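PDB 6TZN: protein pof8 from Schizosaccharomyces pombe, which binds telomerase RNA ter1 and promotes its assembly with the catalytic subunit trt1 into the telomerase holoenzyme, here represented by its C-terminal xRRM domain. Local coordinates for residues K17-L22 with P100-E105; I28-S33 with D87-H92. All coordinates share one frame; numbering follows the deposited sequence.

Contact 1: K17-L22 with P100-E105; sequences KNLHPL and PFLIAE
The backbone N of Lys17 donates to Ile103 O at 2.8 Å in a nearly straight bond, and Ile103 N returns a longer one to Lys17 O at 3.2 Å. Together they make Lys17 and Ile103 an antiparallel hydrogen-bonded pair. Lys17 O also receives a CA-H...O contact from Leu102. Both side chains of the pair lie on one face of the sheet, where Lys17 CE rests on Ile103 CG2 at 3.9 Å. The lysine chain bends at its third torsion (chi3 -67°), and its NZ forms a salt bridge with Glu105 OE1 at 3.0 Å, reached from above the carboxylate plane. The last methylene and the charged tip thus serve two neighbours on the adjoining strand.

Just past the pair, Asn18 is left-handed (phi 74°), a conformation asparagine tolerates better than most non-glycine residues. Its side-chain amide continues the ladder where strand pairing stops: ND2 donates to Phe101 O at 2.9 Å, while CG and OD1 lie against Pro100 CG. An alanine here would probably leave Phe101 O without this donor and open a gap beside the proline ring. On the buried side, Leu19 CD2 meets Leu102 CD2 at 3.8 Å, the two chains crossing at about a right angle. This is the pairing of the first and last strands of the four-stranded antiparallel RRM sheet, order 2-3-1-4, at the end where strand 13-17 runs out.

Contact 2: I28-S33 with D87-H92; sequences IHSLLS and DDIRAH
Leu31 and Ser30, adjacent on one helix, meet the loop residues Ile89 and Ala91 without a conventional hydrogen bond between the segments. Leu31 CG sits 3.5 Å from Ile89 O, and Leu31 CA adds a CA-H...O contact to the same oxygen at 3.6 Å. That oxygen is buried without a hydrogen-bond partner in the model, and the CH contact probably compensates only in small part. Leu31 has CG anti to its backbone N (chi1 -176°); beyond it, CD1 lies 3.7 Å from Asp88 O and 4.0 Å from Ala91 CB. The branched leucine thus reaches two carbonyl oxygens, of Asp88 and Ile89, and the methyl of Ala91. Ile89 sets its two branches on Ser30: CD1, at the end of the CG1 branch, meets Ser30 CB at 3.7 Å, and CG2 lies 3.6 Å from Ser30 O. A side chain as small as serine's leaves the helix backbone within reach of that CG2.

Behind these contacts, Asp88 shapes the loop. Its OD1 accepts from Ala91 N at 3.1 Å, an Asx motif whose donor comes from above the carboxylate plane, while OD2 accepts from Asn84 N. The bond probably helps hold Ala91 in its left-handed conformation (phi 57°, psi 48°), with CB directed toward the helix. Asp88 O is bonded to Gln83 NE2, and Ala91 pairs through its backbone with Lys82.

Leu31 touches Phe76 of helix 66-78, and Ile89 touches Tyr34, one turn on from Ser30. The loop between helix 66-78 and strand 103-106 therefore folds back against helix 25-39, on the helical side of the domain.

Overall arrangement
Contact 1 joins the edge strand 103-106 to strand 13-17 through backbone hydrogen bonds and a salt bridge, whereas contact 2 lays a loop on helix 25-39 through apolar and CH contacts. Both are partly buried: Leu19, Leu102, Leu31 and Ala91 are buried, whereas Pro100 and Ile89 lie at the surface. Their centres are 11 Å apart and they share apolar packing, since Leu102 CD1 approaches both Leu31 CD1 and Ala91 CB, and Leu19 meets Ile28. Residues 28-33 and 87-92 both fall between the two segments of contact 1 in sequence. Across the segments, polar pairing dominates in the sheet contact and apolar packing in the helix-loop contact.

Contact 1: K17-L22 with P100-E105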
# COMPACT_ATOMS: atom_id res chain seq x y z
N LYS A 17 -4.32 -1.72 -4.07
CA LYS A 17 -5.27 -2.62 -4.72
C LYS A 17 -4.55 -3.79 -5.36
O LYS A 17 -3.38 -3.69 -5.76
CB LYS A 17 -6.08 -1.89 -5.79
CG LYS A 17 -6.95 -0.78 -5.24
CD LYS A 17 -7.95 -0.28 -6.26
CE LYS A 17 -7.26 0.43 -7.41
NZ LYS A 17 -8.25 0.88 -8.42
N ASN A 18 -5.28 -4.90 -5.48
CA ASN A 18 -4.82 -6.13 -6.13
C ASN A 18 -3.81 -6.91 -5.29
O ASN A 18 -2.98 -7.65 -5.82
CB ASN A 18 -4.35 -5.90 -7.56
CG ASN A 18 -5.41 -5.24 -8.40
OD1 ASN A 18 -6.57 -5.65 -8.38
ND2 ASN A 18 -5.03 -4.19 -9.13
N LEU A 19 -3.91 -6.78 -3.97
CA LEU A 19 -3.19 -7.69 -3.08
C LEU A 19 -3.75 -9.10 -3.22
O LEU A 19 -4.92 -9.30 -3.57
CB LEU A 19 -3.38 -7.25 -1.63
CG LEU A 19 -2.70 -5.93 -1.26
CD1 LEU A 19 -3.28 -5.37 0.02
CD2 LEU A 19 -1.19 -6.14 -1.14
N HIS A 20 -2.90 -10.08 -2.97
CA HIS A 20 -3.39 -11.45 -2.90
C HIS A 20 -4.44 -11.57 -1.80
O HIS A 20 -4.21 -11.09 -0.68
CB HIS A 20 -2.24 -12.42 -2.64
CG HIS A 20 -2.62 -13.85 -2.82
ND1 HIS A 20 -3.39 -14.54 -1.90
CD2 HIS A 20 -2.36 -14.72 -3.82
CE1 HIS A 20 -3.59 -15.77 -2.34
NE2 HIS A 20 -2.98 -15.90 -3.50
N PRO A 21 -5.60 -12.19 -2.07
CA PRO A 21 -6.70 -12.13 -1.10
C PRO A 21 -6.41 -12.84 0.21
O PRO A 21 -7.09 -12.57 1.21
CB PRO A 21 -7.87 -12.79 -1.85
CG PRO A 21 -7.21 -13.66 -2.88
CD PRO A 21 -5.99 -12.87 -3.31
N LEU A 22 -5.43 -13.75 0.25
CA LEU A 22 -5.16 -14.50 1.46
C LEU A 22 -3.90 -14.03 2.17
O LEU A 22 -3.36 -14.75 3.02
CB LEU A 22 -5.20 -16.00 1.18
CG LEU A 22 -6.62 -16.48 0.79
CD1 LEU A 22 -6.58 -17.84 0.11
CD2 LEU A 22 -7.56 -16.51 2.00
N PRO A 100 -3.42 -9.46 -11.33
CA PRO A 100 -3.28 -8.07 -11.78
C PRO A 100 -2.12 -7.37 -11.08
O PRO A 100 -1.59 -7.85 -10.08
CB PRO A 100 -4.62 -7.43 -11.38
CG PRO A 100 -5.16 -8.31 -10.27
CD PRO A 100 -4.37 -9.59 -10.21
N PHE A 101 -1.72 -6.23 -11.66
CA PHE A 101 -0.64 -5.45 -11.06
C PHE A 101 -1.10 -4.73 -9.81
O PHE A 101 -2.20 -4.17 -9.76
CB PHE A 101 -0.10 -4.42 -12.06
CG PHE A 101 0.68 -5.02 -13.20
CD1 PHE A 101 1.93 -5.57 -12.99
CD2 PHE A 101 0.16 -5.01 -14.48
CE1 PHE A 101 2.65 -6.11 -14.04
CE2 PHE A 101 0.88 -5.55 -15.54
CZ PHE A 101 2.12 -6.10 -15.32
N LEU A 102 -0.25 -4.73 -8.79
CA LEU A 102 -0.48 -3.90 -7.61
C LEU A 102 -0.56 -2.42 -8.00
O LEU A 102 0.24 -1.92 -8.80
CB LEU A 102 0.65 -4.11 -6.61
CG LEU A 102 0.61 -5.48 -5.92
CD1 LEU A 102 1.97 -5.86 -5.38
CD2 LEU A 102 -0.43 -5.46 -4.80
N ILE A 103 -1.53 -1.72 -7.41
CA ILE A 103 -1.80 -0.31 -7.67
C ILE A 103 -1.87 0.40 -6.33
O ILE A 103 -2.41 -0.13 -5.36
CB ILE A 103 -3.15 -0.15 -8.40
CG1 ILE A 103 -3.06 -0.71 -9.82
CG2 ILE A 103 -3.62 1.31 -8.41
CD1 ILE A 103 -4.38 -0.73 -10.54
N ALA A 104 -1.33 1.62 -6.27
CA ALA A 104 -1.46 2.47 -5.09
C ALA A 104 -2.05 3.81 -5.50
O ALA A 104 -1.60 4.41 -6.48
CB ALA A 104 -0.11 2.67 -4.38
N GLU A 105 -3.05 4.27 -4.76
CA GLU A 105 -3.74 5.52 -5.05
C GLU A 105 -3.85 6.34 -3.77
O GLU A 105 -4.16 5.81 -2.70
CB GLU A 105 -5.17 5.27 -5.56
CG GLU A 105 -5.30 4.24 -6.67
CD GLU A 105 -6.74 3.93 -7.02
OE1 GLU A 105 -7.00 3.56 -8.18
OE2 GLU A 105 -7.62 4.06 -6.13

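Contact 2: I28-S33 with D87-H92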
# COMPACT_ATOMS: atom_id res chain seq x y z
N ILE A 28 2.02 -7.56 3.93
CA ILE A 28 1.83 -6.25 3.31
C ILE A 28 2.91 -5.28 3.77
O ILE A 28 3.50 -4.55 2.97
CB ILE A 28 0.42 -5.70 3.58
CG1 ILE A 28 -0.65 -6.61 2.97
CG2 ILE A 28 0.29 -4.27 3.06
CD1 ILE A 28 -2.05 -6.36 3.54
N HIS A 29 3.21 -5.27 5.07
CA HIS A 29 4.25 -4.39 5.59
C HIS A 29 5.59 -4.69 4.92
O HIS A 29 6.29 -3.77 4.46
CB HIS A 29 4.36 -4.55 7.11
CG HIS A 29 5.31 -3.58 7.74
ND1 HIS A 29 4.88 -2.54 8.54
CD2 HIS A 29 6.66 -3.50 7.71
CE1 HIS A 29 5.93 -1.86 8.97
NE2 HIS A 29 7.02 -2.42 8.47
N SER A 30 5.96 -5.97 4.84
CA SER A 30 7.23 -6.34 4.22
C SER A 30 7.25 -5.98 2.74
O SER A 30 8.27 -5.50 2.22
CB SER A 30 7.48 -7.83 4.40
OG SER A 30 7.65 -8.14 5.77
N LEU A 31 6.14 -6.22 2.04
CA LEU A 31 6.06 -5.89 0.62
C LEU A 31 6.22 -4.39 0.41
O LEU A 31 7.00 -3.93 -0.45
CB LEU A 31 4.73 -6.39 0.05
CG LEU A 31 4.49 -6.23 -1.45
CD1 LEU A 31 3.54 -7.33 -1.94
CD2 LEU A 31 3.92 -4.85 -1.77
N LEU A 32 5.49 -3.59 1.19
CA LEU A 32 5.61 -2.14 1.07
C LEU A 32 7.04 -1.68 1.33
O LEU A 32 7.57 -0.85 0.59
CB LEU A 32 4.65 -1.46 2.04
CG LEU A 32 3.16 -1.59 1.72
CD1 LEU A 32 2.34 -1.00 2.85
CD2 LEU A 32 2.82 -0.90 0.40
N SER A 33 7.68 -2.22 2.37
CA SER A 33 9.06 -1.83 2.67
C SER A 33 10.01 -2.23 1.55
O SER A 33 10.91 -1.46 1.19
CB SER A 33 9.49 -2.46 3.99
OG SER A 33 8.60 -2.09 5.03
N ASP A 87 2.20 -15.02 0.72
CA ASP A 87 3.36 -14.60 1.50
C ASP A 87 4.47 -14.02 0.63
O ASP A 87 5.62 -13.92 1.07
CB ASP A 87 3.88 -15.71 2.42
CG ASP A 87 4.19 -17.00 1.69
OD1 ASP A 87 4.27 -17.01 0.45
OD2 ASP A 87 4.36 -18.04 2.37
N ASP A 88 4.14 -13.64 -0.60
CA ASP A 88 5.12 -13.09 -1.53
C ASP A 88 5.40 -11.63 -1.17
O ASP A 88 4.49 -10.80 -1.17
CB ASP A 88 4.53 -13.19 -2.94
CG ASP A 88 5.49 -12.76 -4.02
OD1 ASP A 88 6.69 -12.55 -3.75
OD2 ASP A 88 5.00 -12.63 -5.16
N ILE A 89 6.67 -11.33 -0.88
CA ILE A 89 7.12 -9.99 -0.52
C ILE A 89 7.67 -9.23 -1.73
O ILE A 89 7.43 -8.03 -1.87
CB ILE A 89 8.18 -10.08 0.60
CG1 ILE A 89 7.55 -10.62 1.89
CG2 ILE A 89 8.85 -8.72 0.82
CD1 ILE A 89 8.60 -11.02 2.91
N ARG A 90 8.45 -9.88 -2.59
CA ARG A 90 9.09 -9.13 -3.66
C ARG A 90 8.19 -8.95 -4.88
O ARG A 90 8.37 -8.00 -5.63
CB ARG A 90 10.45 -9.73 -4.01
CG ARG A 90 10.45 -11.00 -4.78
CD ARG A 90 11.86 -11.63 -4.77
NE ARG A 90 12.00 -12.59 -3.68
CZ ARG A 90 13.06 -13.37 -3.48
NH1 ARG A 90 14.11 -13.30 -4.29
NH2 ARG A 90 13.06 -14.23 -2.46
N ALA A 91 7.19 -9.82 -5.05
CA ALA A 91 6.08 -9.57 -5.97
C ALA A 91 6.55 -9.32 -7.41
O ALA A 91 6.10 -8.39 -8.08
CB ALA A 91 5.19 -8.44 -5.44
N HIS A 92 7.42 -10.19 -7.91
CA HIS A 92 7.82 -10.07 -9.31
C HIS A 92 6.69 -10.54 -10.21
O HIS A 92 6.11 -11.61 -10.00
CB HIS A 92 9.07 -10.90 -9.58
CG HIS A 92 10.30 -10.37 -8.93
ND1 HIS A 92 11.49 -11.05 -8.92
CD2 HIS A 92 10.51 -9.22 -8.24
CE1 HIS A 92 12.40 -10.34 -8.27
NE2 HIS A 92 11.83 -9.23 -7.84